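Local coordinates for 336aa long hypothetical dTDP-glucose 4,6-dehydratase (Pyrococcus horikoshii, PDB 2HUN), which binds NAD(+) in a Rossmann-type fold and probably acts as a dTDP-glucose 4,6-dehydratase, at residues H223-E228 with R295-F300. Sequence-based numbering, arbitrary orientation.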
loop_
_atom_site.group_PDB
_atom_site.type_symbol
_atom_site.label_atom_id
_atom_site.label_comp_id
_atom_site.label_asym_id
_atom_site.label_seq_id
_atom_site.Cartn_x
_atom_site.Cartn_y
_atom_site.Cartn_z
ATOM N N HIS A 223 -2.908 14.554 19.436
ATOM C CA HIS A 223 -2.954 13.411 18.535
ATOM C C HIS A 223 -3.706 12.324 19.306
ATOM O O HIS A 223 -4.626 11.692 18.785
ATOM C CB HIS A 223 -1.538 12.929 18.190
ATOM C CG HIS A 223 -1.501 11.716 17.303
ATOM N ND1 HIS A 223 -0.423 10.855 17.263
ATOM C CD2 HIS A 223 -2.402 11.230 16.413
ATOM C CE1 HIS A 223 -0.663 9.891 16.391
ATOM N NE2 HIS A 223 -1.857 10.096 15.861
ATOM N N VAL A 224 -3.315 12.132 20.561
ATOM C CA VAL A 224 -3.928 11.138 21.440
ATOM C C VAL A 224 -5.438 11.336 21.545
ATOM O O VAL A 224 -6.201 10.375 21.461
ATOM C CB VAL A 224 -3.293 11.194 22.857
ATOM C CG1 VAL A 224 -4.198 10.517 23.867
ATOM C CG2 VAL A 224 -1.935 10.491 22.843
ATOM N N ARG A 225 -5.863 12.584 21.722
ATOM C CA ARG A 225 -7.285 12.892 21.831
ATOM C C ARG A 225 -8.007 12.527 20.541
ATOM O O ARG A 225 -9.139 12.021 20.573
ATOM C CB ARG A 225 -7.483 14.377 22.163
ATOM C CG ARG A 225 -7.136 14.724 23.616
ATOM C CD ARG A 225 -7.072 16.230 23.860
ATOM N NE ARG A 225 -6.687 16.552 25.237
ATOM C CZ ARG A 225 -7.501 16.480 26.289
ATOM N NH1 ARG A 225 -8.764 16.098 26.134
ATOM N NH2 ARG A 225 -7.051 16.774 27.504
ATOM N N ALA A 226 -7.349 12.778 19.409
ATOM C CA ALA A 226 -7.918 12.449 18.109
ATOM C C ALA A 226 -8.077 10.932 17.978
ATOM O O ALA A 226 -9.121 10.454 17.546
ATOM C CB ALA A 226 -7.021 12.980 16.989
ATOM N N ILE A 227 -7.044 10.176 18.341
ATOM C CA ILE A 227 -7.115 8.719 18.260
ATOM C C ILE A 227 -8.282 8.208 19.109
ATOM O O ILE A 227 -9.050 7.344 18.673
ATOM C CB ILE A 227 -5.797 8.059 18.747
ATOM C CG1 ILE A 227 -4.652 8.419 17.792
ATOM C CG2 ILE A 227 -5.974 6.540 18.841
ATOM C CD1 ILE A 227 -3.292 7.817 18.153
ATOM N N GLU A 228 -8.413 8.745 20.317
ATOM C CA GLU A 228 -9.492 8.350 21.216
ATOM C C GLU A 228 -10.832 8.568 20.528
ATOM O O GLU A 228 -11.699 7.689 20.526
ATOM C CB GLU A 228 -9.448 9.175 22.510
ATOM C CG GLU A 228 -10.684 8.999 23.402
ATOM C CD GLU A 228 -10.631 9.815 24.689
ATOM O OE1 GLU A 228 -10.272 11.011 24.636
ATOM O OE2 GLU A 228 -10.968 9.262 25.757
ATOM N N ARG A 295 -10.814 19.070 17.341
ATOM C CA ARG A 295 -10.114 20.350 17.234
ATOM C C ARG A 295 -8.893 20.278 18.159
ATOM O O ARG A 295 -8.935 19.621 19.202
ATOM C CB ARG A 295 -10.999 21.509 17.716
ATOM C CG ARG A 295 -12.331 21.702 16.993
ATOM C CD ARG A 295 -12.183 22.534 15.729
ATOM N NE ARG A 295 -13.488 22.849 15.144
ATOM C CZ ARG A 295 -13.659 23.551 14.032
ATOM N NH1 ARG A 295 -12.602 24.017 13.380
ATOM N NH2 ARG A 295 -14.882 23.780 13.570
ATOM N N PRO A 296 -7.784 20.940 17.789
ATOM C CA PRO A 296 -6.631 20.872 18.694
ATOM C C PRO A 296 -7.014 21.586 19.990
ATOM O O PRO A 296 -7.715 22.609 19.958
ATOM C CB PRO A 296 -5.542 21.615 17.926
ATOM C CG PRO A 296 -5.894 21.320 16.496
ATOM C CD PRO A 296 -7.397 21.519 16.491
ATOM N N LYS A 297 -6.572 21.048 21.121
ATOM C CA LYS A 297 -6.884 21.646 22.422
ATOM C C LYS A 297 -5.822 22.668 22.830
ATOM O O LYS A 297 -6.086 23.583 23.610
ATOM C CB LYS A 297 -6.980 20.546 23.488
ATOM C CG LYS A 297 -7.138 21.054 24.917
ATOM C CD LYS A 297 -7.126 19.899 25.919
ATOM C CE LYS A 297 -7.230 20.402 27.356
ATOM N NZ LYS A 297 -8.507 21.140 27.591
ATOM N N TYR A 298 -4.625 22.513 22.281
ATOM C CA TYR A 298 -3.509 23.392 22.602
ATOM C C TYR A 298 -2.985 24.113 21.365
ATOM O O TYR A 298 -2.987 23.552 20.267
ATOM C CB TYR A 298 -2.359 22.570 23.192
ATOM C CG TYR A 298 -2.747 21.663 24.339
ATOM C CD1 TYR A 298 -3.020 22.179 25.609
ATOM C CD2 TYR A 298 -2.853 20.287 24.151
ATOM C CE1 TYR A 298 -3.387 21.342 26.661
ATOM C CE2 TYR A 298 -3.221 19.441 25.196
ATOM C CZ TYR A 298 -3.486 19.973 26.444
ATOM O OH TYR A 298 -3.854 19.134 27.469
ATOM N N THR A 299 -2.542 25.354 21.545
ATOM C CA THR A 299 -1.960 26.106 20.438
ATOM C C THR A 299 -0.508 25.634 20.393
ATOM O O THR A 299 -0.073 24.913 21.284
ATOM C CB THR A 299 -1.979 27.625 20.696
ATOM O OG1 THR A 299 -1.262 27.915 21.900
ATOM C CG2 THR A 299 -3.413 28.126 20.834
ATOM N N PHE A 300 0.236 26.018 19.363
ATOM C CA PHE A 300 1.626 25.602 19.273
ATOM C C PHE A 300 2.395 26.122 20.490
ATOM O O PHE A 300 3.210 25.402 21.077
ATOM C CB PHE A 300 2.263 26.133 17.988
ATOM C CG PHE A 300 3.670 25.650 17.768
ATOM C CD1 PHE A 300 3.935 24.296 17.584
ATOM C CD2 PHE A 300 4.732 26.546 17.759
ATOM C CE1 PHE A 300 5.237 23.843 17.394
ATOM C CE2 PHE A 300 6.038 26.099 17.568
ATOM C CZ PHE A 300 6.289 24.744 17.384
#
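Arg-225, on a regular helical turn whose Ile-227 N bonds to His-223 O at 2.9 Å, reaches across to Lys-297 and Tyr-298 in an irregular loop that ends at Thr-299, the N-cap of the next helix. Its chain runs extended from CG to NE and then turns at chi4 (-77°), presenting one guanidinium face to the lysine methylenes in a surface packing contact. CD of Lys-297 lies 3.4 Å from Arg-225 NE, nearer the rim of that face than its middle, and Lys-297 CE stands 3.6 Å from Arg-225 NH2. A bend at chi4 (61°) ends the lysine, leaving its NZ 4.6 Å from Arg-225 NH2. Lys-297 CG also sits over the centre of the Tyr-298 ring. Tyr-298 OH lies 4.0 Å from Arg-225 NH2, too far for a hydrogen bond; Glu-221 joins both, by a salt bridge to the arginine and a hydrogen bond to the hydroxyl, and probably eases the nearby like charges. Cutting Arg-225 back to alanine is likely to strip Glu-221 of its salt-bridge partner and leave Lys-297 CD and CE without the flat group they lie against. Asp-222 accepts hydrogen bonds from Lys-297 N (OD1) and Tyr-298 N (OD2), tying the loop between helices 286-292 and 300-313 to helix 220-233, which packs against helix 14-26 and strand 239-242.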